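Local coordinates for AbiEi antitoxin C-terminal domain-containing protein (Mycobacterium tuberculosis, PDB 1ZEL) that is of unknown function but probably binds DNA through a winged-helix domain and carries a domain related to AbiEi-type antitoxins, at residues A110-G114 and A173-G177; Q232-Y236 and Y281-D285. All coordinates share one frame; numbering follows the deposited sequence.

Contact 1. Residues A110-G114 and A173-G177; sequences AWHLG and AWATG
H112, near the C-terminal end of helix 106-113, lays its imidazole against the backbone of segment 173-177, and no hydrogen bond joins the two segments. The CH-pi contact comes first. CA of A175 lies 4.0 Å from the centroid of the H112 ring, 18° off the ring normal. The opposite face of the imidazole is covered by CD1 of W111, so the ring is sandwiched between its own helix neighbour and the turn. CG of H112 stands anti to the carbonyl carbon (chi1 -66°), which carries the ring out over A175. CE1 of H112 also meets CG2 of T176 at 3.9 Å, the two side chains crossing at about a right angle.

The apolar contacts centre on W174. The six-membered end of its indole reaches back to the helix: CZ3 of W174 lies 3.5 Å from CD2 of L113 and 3.6 Å from CB of H112. CB of A175 covers one face of the same indole.

The polar ends bond outside the pairing. NE2 of H112 is hydrogen-bonded to Y87 OH, which would limit rotation of the ring. OG1 of T176 donates to O of its chain neighbour A175 at 2.6 Å and also bonds R91.

Two backbone motifs frame the contact. A type I beta turn runs from A173 to T176, closed by T176 N to A173 O. G114, after helix 106-113, has positive phi and two weak bonds from its N back to O of A110 and of W111, a Schellman motif, common at the C-terminal ends of alpha helices.

Contact 2. Residues Q232-Y236 and Y281-D285; sequences QRASY and YQLVD
Y236 and D285 both hold CG anti to the backbone N (chi1 near 180° in each), and these torsions bring phenol and carboxylate together between helix 228-240 and strand 283-285. The strand is the middle one of a three-stranded mixed sheet. It is entered through a G1 beta bulge, where Q282 and L283 both face A278. The helix packs on this sheet, with the segment axes 9.8 Å apart at an angle of 60°.

L283 provides the apolar centre. Its CD2 sits over one face of the Y236 ring, 3.8 Å from the centroid. Its CD1 packs on CB of Y236 and on CG of R233. Y281 comes in at the edge of the Y236 ring: CD1 of Y281 is 3.9 Å from CD1 of Y236, in the plane of that ring. The Y281 ring in turn lies against the helix backbone, with CA of Y236 4.2 Å from its centroid, over the face. CB of S235 touches CD2 of Y281. The Y281 hydroxyl bonds D239, further along the same helix.

Q232 reaches the residue before the bulge with its amide. NE2 of Q232 donates to O of Y281 at 2.9 Å, with the acceptor close to the amide plane. P260 O is a second acceptor for this NE2.

OD1 of D285 accepts from N of L287 and V288, and OD2 from N of V289, at and just before the start of helix 288-296. These bonds would hold the carboxylate in place. The Y236 OH donates to D285 OD2 at 2.6 Å, meeting it on the anti side and 34° out of the carboxylate plane.

From the N terminus, the chain passes several helices and strands before helix 106-113. Contact 1 then closes a loop of 58 residues that includes strands 124-127 and 142-145 and helices 154-157 and 161-166. It ties the end of helix 106-113 to the turn before helix 183-192. The chain continues through several helices to helix 228-240. Contact 2 opens there and closes after 44 intervening residues, which include helix 244-251 and strands 262-264 and 276-278. The two loops follow in series, neither nesting nor crossing. The centres of contact 1 and contact 2 are 28 Å apart, and their nearest atoms about 15 Å apart. Contact 2 joins helix 228-240 to the C-terminal sheet.

Contact 1. Residues A110-G114 and A173-G177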
loop_
_atom_site.group_PDB
_atom_site.type_symbol
_atom_site.label_atom_id
_atom_site.label_comp_id
_atom_site.label_asym_id
_atom_site.label_seq_id
_atom_site.Cartn_x
_atom_site.Cartn_y
_atom_site.Cartn_z
ATOM N N ALA A 110 0.570 6.986 1.836
ATOM C CA ALA A 110 1.011 8.238 2.474
ATOM C C ALA A 110 2.518 8.438 2.318
ATOM O O ALA A 110 3.012 9.575 2.153
ATOM C CB ALA A 110 0.640 8.225 3.979
ATOM N N TRP A 111 3.270 7.342 2.408
ATOM C CA TRP A 111 4.725 7.408 2.346
ATOM C C TRP A 111 5.176 7.902 0.977
ATOM O O TRP A 111 5.946 8.845 0.869
ATOM C CB TRP A 111 5.323 6.027 2.691
ATOM C CG TRP A 111 6.761 5.815 2.287
ATOM C CD1 TRP A 111 7.232 4.927 1.359
ATOM C CD2 TRP A 111 7.919 6.488 2.816
ATOM N NE1 TRP A 111 8.599 5.002 1.278
ATOM C CE2 TRP A 111 9.046 5.948 2.162
ATOM C CE3 TRP A 111 8.106 7.474 3.787
ATOM C CZ2 TRP A 111 10.341 6.376 2.423
ATOM C CZ3 TRP A 111 9.405 7.918 4.042
ATOM C CH2 TRP A 111 10.502 7.363 3.360
ATOM N N HIS A 112 4.656 7.291 -0.080
ATOM C CA HIS A 112 5.069 7.659 -1.427
ATOM C C HIS A 112 4.513 9.011 -1.884
ATOM O O HIS A 112 5.132 9.661 -2.723
ATOM C CB HIS A 112 4.728 6.542 -2.414
ATOM C CG HIS A 112 5.503 5.276 -2.182
ATOM N ND1 HIS A 112 6.878 5.210 -2.316
ATOM C CD2 HIS A 112 5.097 4.027 -1.843
ATOM C CE1 HIS A 112 7.286 3.980 -2.043
ATOM N NE2 HIS A 112 6.224 3.241 -1.756
ATOM N N LEU A 113 3.374 9.423 -1.324
ATOM C CA LEU A 113 2.781 10.733 -1.591
ATOM C C LEU A 113 3.530 11.812 -0.812
ATOM O O LEU A 113 3.426 13.011 -1.126
ATOM C CB LEU A 113 1.295 10.755 -1.195
ATOM C CG LEU A 113 0.273 10.045 -2.091
ATOM C CD1 LEU A 113 -1.141 10.049 -1.462
ATOM C CD2 LEU A 113 0.270 10.661 -3.500
ATOM N N GLY A 114 4.298 11.386 0.185
ATOM C CA GLY A 114 5.227 12.304 0.874
ATOM C C GLY A 114 4.765 12.853 2.206
ATOM O O GLY A 114 5.359 13.808 2.720
ATOM N N ALA A 173 5.811 5.529 -11.786
ATOM C CA ALA A 173 6.650 4.824 -10.790
ATOM C C ALA A 173 6.744 5.450 -9.398
ATOM O O ALA A 173 7.590 5.032 -8.546
ATOM C CB ALA A 173 8.022 4.638 -11.360
ATOM N N TRP A 174 5.878 6.424 -9.130
ATOM C CA TRP A 174 5.898 7.131 -7.838
ATOM C C TRP A 174 5.681 6.203 -6.624
ATOM O O TRP A 174 6.196 6.491 -5.548
ATOM C CB TRP A 174 4.905 8.313 -7.843
ATOM C CG TRP A 174 3.482 7.871 -7.815
ATOM C CD1 TRP A 174 2.701 7.486 -8.876
ATOM C CD2 TRP A 174 2.686 7.710 -6.649
ATOM N NE1 TRP A 174 1.456 7.102 -8.427
ATOM C CE2 TRP A 174 1.425 7.233 -7.061
ATOM C CE3 TRP A 174 2.923 7.905 -5.290
ATOM C CZ2 TRP A 174 0.402 6.952 -6.152
ATOM C CZ3 TRP A 174 1.891 7.657 -4.386
ATOM C CH2 TRP A 174 0.648 7.172 -4.826
ATOM N N ALA A 175 4.925 5.111 -6.803
ATOM C CA ALA A 175 4.752 4.072 -5.749
ATOM C C ALA A 175 5.431 2.758 -6.177
ATOM O O ALA A 175 4.907 1.640 -5.930
ATOM C CB ALA A 175 3.252 3.841 -5.410
ATOM N N THR A 176 6.585 2.919 -6.840
ATOM C CA THR A 176 7.477 1.850 -7.313
ATOM C C THR A 176 6.852 0.979 -8.385
ATOM O O THR A 176 7.281 -0.170 -8.590
ATOM C CB THR A 176 7.959 0.927 -6.174
ATOM O OG1 THR A 176 6.895 0.023 -5.827
ATOM C CG2 THR A 176 8.395 1.718 -4.957
ATOM N N GLY A 177 5.815 1.497 -9.036
ATOM C CA GLY A 177 5.196 0.782 -10.131
ATOM C C GLY A 177 3.884 0.098 -9.814
ATOM O O GLY A 177 3.256 -0.447 -10.711
#

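Contact 2. Residues Q232-Y236 and Y281-D285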
loop_
_atom_site.group_PDB
_atom_site.type_symbol
_atom_site.label_atom_id
_atom_site.label_comp_id
_atom_site.label_asym_id
_atom_site.label_seq_id
_atom_site.Cartn_x
_atom_site.Cartn_y
_atom_site.Cartn_z
ATOM N N GLN A 232 -17.715 13.731 8.876
ATOM C CA GLN A 232 -17.293 14.571 10.017
ATOM C C GLN A 232 -15.785 14.548 10.185
ATOM O O GLN A 232 -15.140 15.608 10.270
ATOM C CB GLN A 232 -17.989 14.128 11.311
ATOM C CG GLN A 232 -19.499 14.358 11.287
ATOM C CD GLN A 232 -20.203 13.582 12.373
ATOM O OE1 GLN A 232 -20.681 12.485 12.131
ATOM N NE2 GLN A 232 -20.256 14.137 13.580
ATOM N N ARG A 233 -15.225 13.345 10.242
ATOM C CA ARG A 233 -13.784 13.201 10.390
ATOM C C ARG A 233 -12.976 13.754 9.225
ATOM O O ARG A 233 -11.941 14.416 9.438
ATOM C CB ARG A 233 -13.411 11.760 10.729
ATOM C CG ARG A 233 -14.003 11.344 12.061
ATOM C CD ARG A 233 -13.350 10.120 12.618
ATOM N NE ARG A 233 -13.796 8.934 11.925
ATOM C CZ ARG A 233 -14.697 8.076 12.388
ATOM N NH1 ARG A 233 -15.287 8.270 13.560
ATOM N NH2 ARG A 233 -15.005 7.014 11.657
ATOM N N ALA A 234 -13.467 13.553 8.003
ATOM C CA ALA A 234 -12.748 14.051 6.820
ATOM C C ALA A 234 -12.750 15.562 6.804
ATOM O O ALA A 234 -11.755 16.199 6.446
ATOM C CB ALA A 234 -13.395 13.514 5.528
ATOM N N SER A 235 -13.889 16.136 7.178
ATOM C CA SER A 235 -14.023 17.583 7.203
ATOM C C SER A 235 -13.147 18.201 8.280
ATOM O O SER A 235 -12.527 19.255 8.060
ATOM C CB SER A 235 -15.481 18.002 7.367
ATOM O OG SER A 235 -16.249 17.441 6.329
ATOM N N TYR A 236 -13.082 17.539 9.435
ATOM C CA TYR A 236 -12.177 17.937 10.508
ATOM C C TYR A 236 -10.689 17.846 10.115
ATOM O O TYR A 236 -9.872 18.661 10.555
ATOM C CB TYR A 236 -12.420 17.049 11.730
ATOM C CG TYR A 236 -11.565 17.419 12.910
ATOM C CD1 TYR A 236 -11.772 18.612 13.593
ATOM C CD2 TYR A 236 -10.557 16.567 13.360
ATOM C CE1 TYR A 236 -10.997 18.963 14.693
ATOM C CE2 TYR A 236 -9.769 16.918 14.460
ATOM C CZ TYR A 236 -9.993 18.113 15.115
ATOM O OH TYR A 236 -9.222 18.449 16.208
ATOM N N TYR A 281 -18.035 20.148 13.582
ATOM C CA TYR A 281 -18.067 18.818 12.956
ATOM C C TYR A 281 -18.712 17.779 13.854
ATOM O O TYR A 281 -18.701 16.577 13.540
ATOM C CB TYR A 281 -16.650 18.386 12.541
ATOM C CG TYR A 281 -15.943 19.492 11.816
ATOM C CD1 TYR A 281 -15.045 20.327 12.483
ATOM C CD2 TYR A 281 -16.246 19.778 10.491
ATOM C CE1 TYR A 281 -14.424 21.389 11.810
ATOM C CE2 TYR A 281 -15.636 20.835 9.821
ATOM C CZ TYR A 281 -14.731 21.641 10.494
ATOM O OH TYR A 281 -14.114 22.685 9.826
ATOM N N GLN A 282 -19.302 18.258 14.956
ATOM C CA GLN A 282 -19.820 17.427 16.033
ATOM C C GLN A 282 -18.852 16.307 16.347
ATOM O O GLN A 282 -19.196 15.131 16.301
ATOM C CB GLN A 282 -21.240 16.911 15.700
ATOM C CG GLN A 282 -22.303 18.060 15.601
ATOM C CD GLN A 282 -22.601 18.675 16.955
ATOM O OE1 GLN A 282 -23.130 18.004 17.832
ATOM N NE2 GLN A 282 -22.235 19.942 17.143
ATOM N N LEU A 283 -17.620 16.699 16.660
ATOM C CA LEU A 283 -16.539 15.753 16.757
ATOM C C LEU A 283 -15.737 15.964 18.021
ATOM O O LEU A 283 -15.353 17.094 18.352
ATOM C CB LEU A 283 -15.639 15.912 15.514
ATOM C CG LEU A 283 -14.497 14.947 15.296
ATOM C CD1 LEU A 283 -14.346 14.745 13.829
ATOM C CD2 LEU A 283 -13.235 15.501 15.879
ATOM N N VAL A 284 -15.488 14.858 18.715
ATOM C CA VAL A 284 -14.553 14.822 19.835
ATOM C C VAL A 284 -13.244 14.217 19.283
ATOM O O VAL A 284 -13.213 13.063 18.859
ATOM C CB VAL A 284 -15.102 13.976 21.001
ATOM C CG1 VAL A 284 -14.051 13.835 22.096
ATOM C CG2 VAL A 284 -16.380 14.644 21.575
ATOM N N ASP A 285 -12.192 15.022 19.262
ATOM C CA ASP A 285 -10.913 14.596 18.728
ATOM C C ASP A 285 -10.025 14.043 19.843
ATOM O O ASP A 285 -9.539 14.791 20.678
ATOM C CB ASP A 285 -10.221 15.767 18.004
ATOM C CG ASP A 285 -8.859 15.386 17.409
ATOM O OD1 ASP A 285 -8.600 14.184 17.215
ATOM O OD2 ASP A 285 -8.040 16.298 17.140
#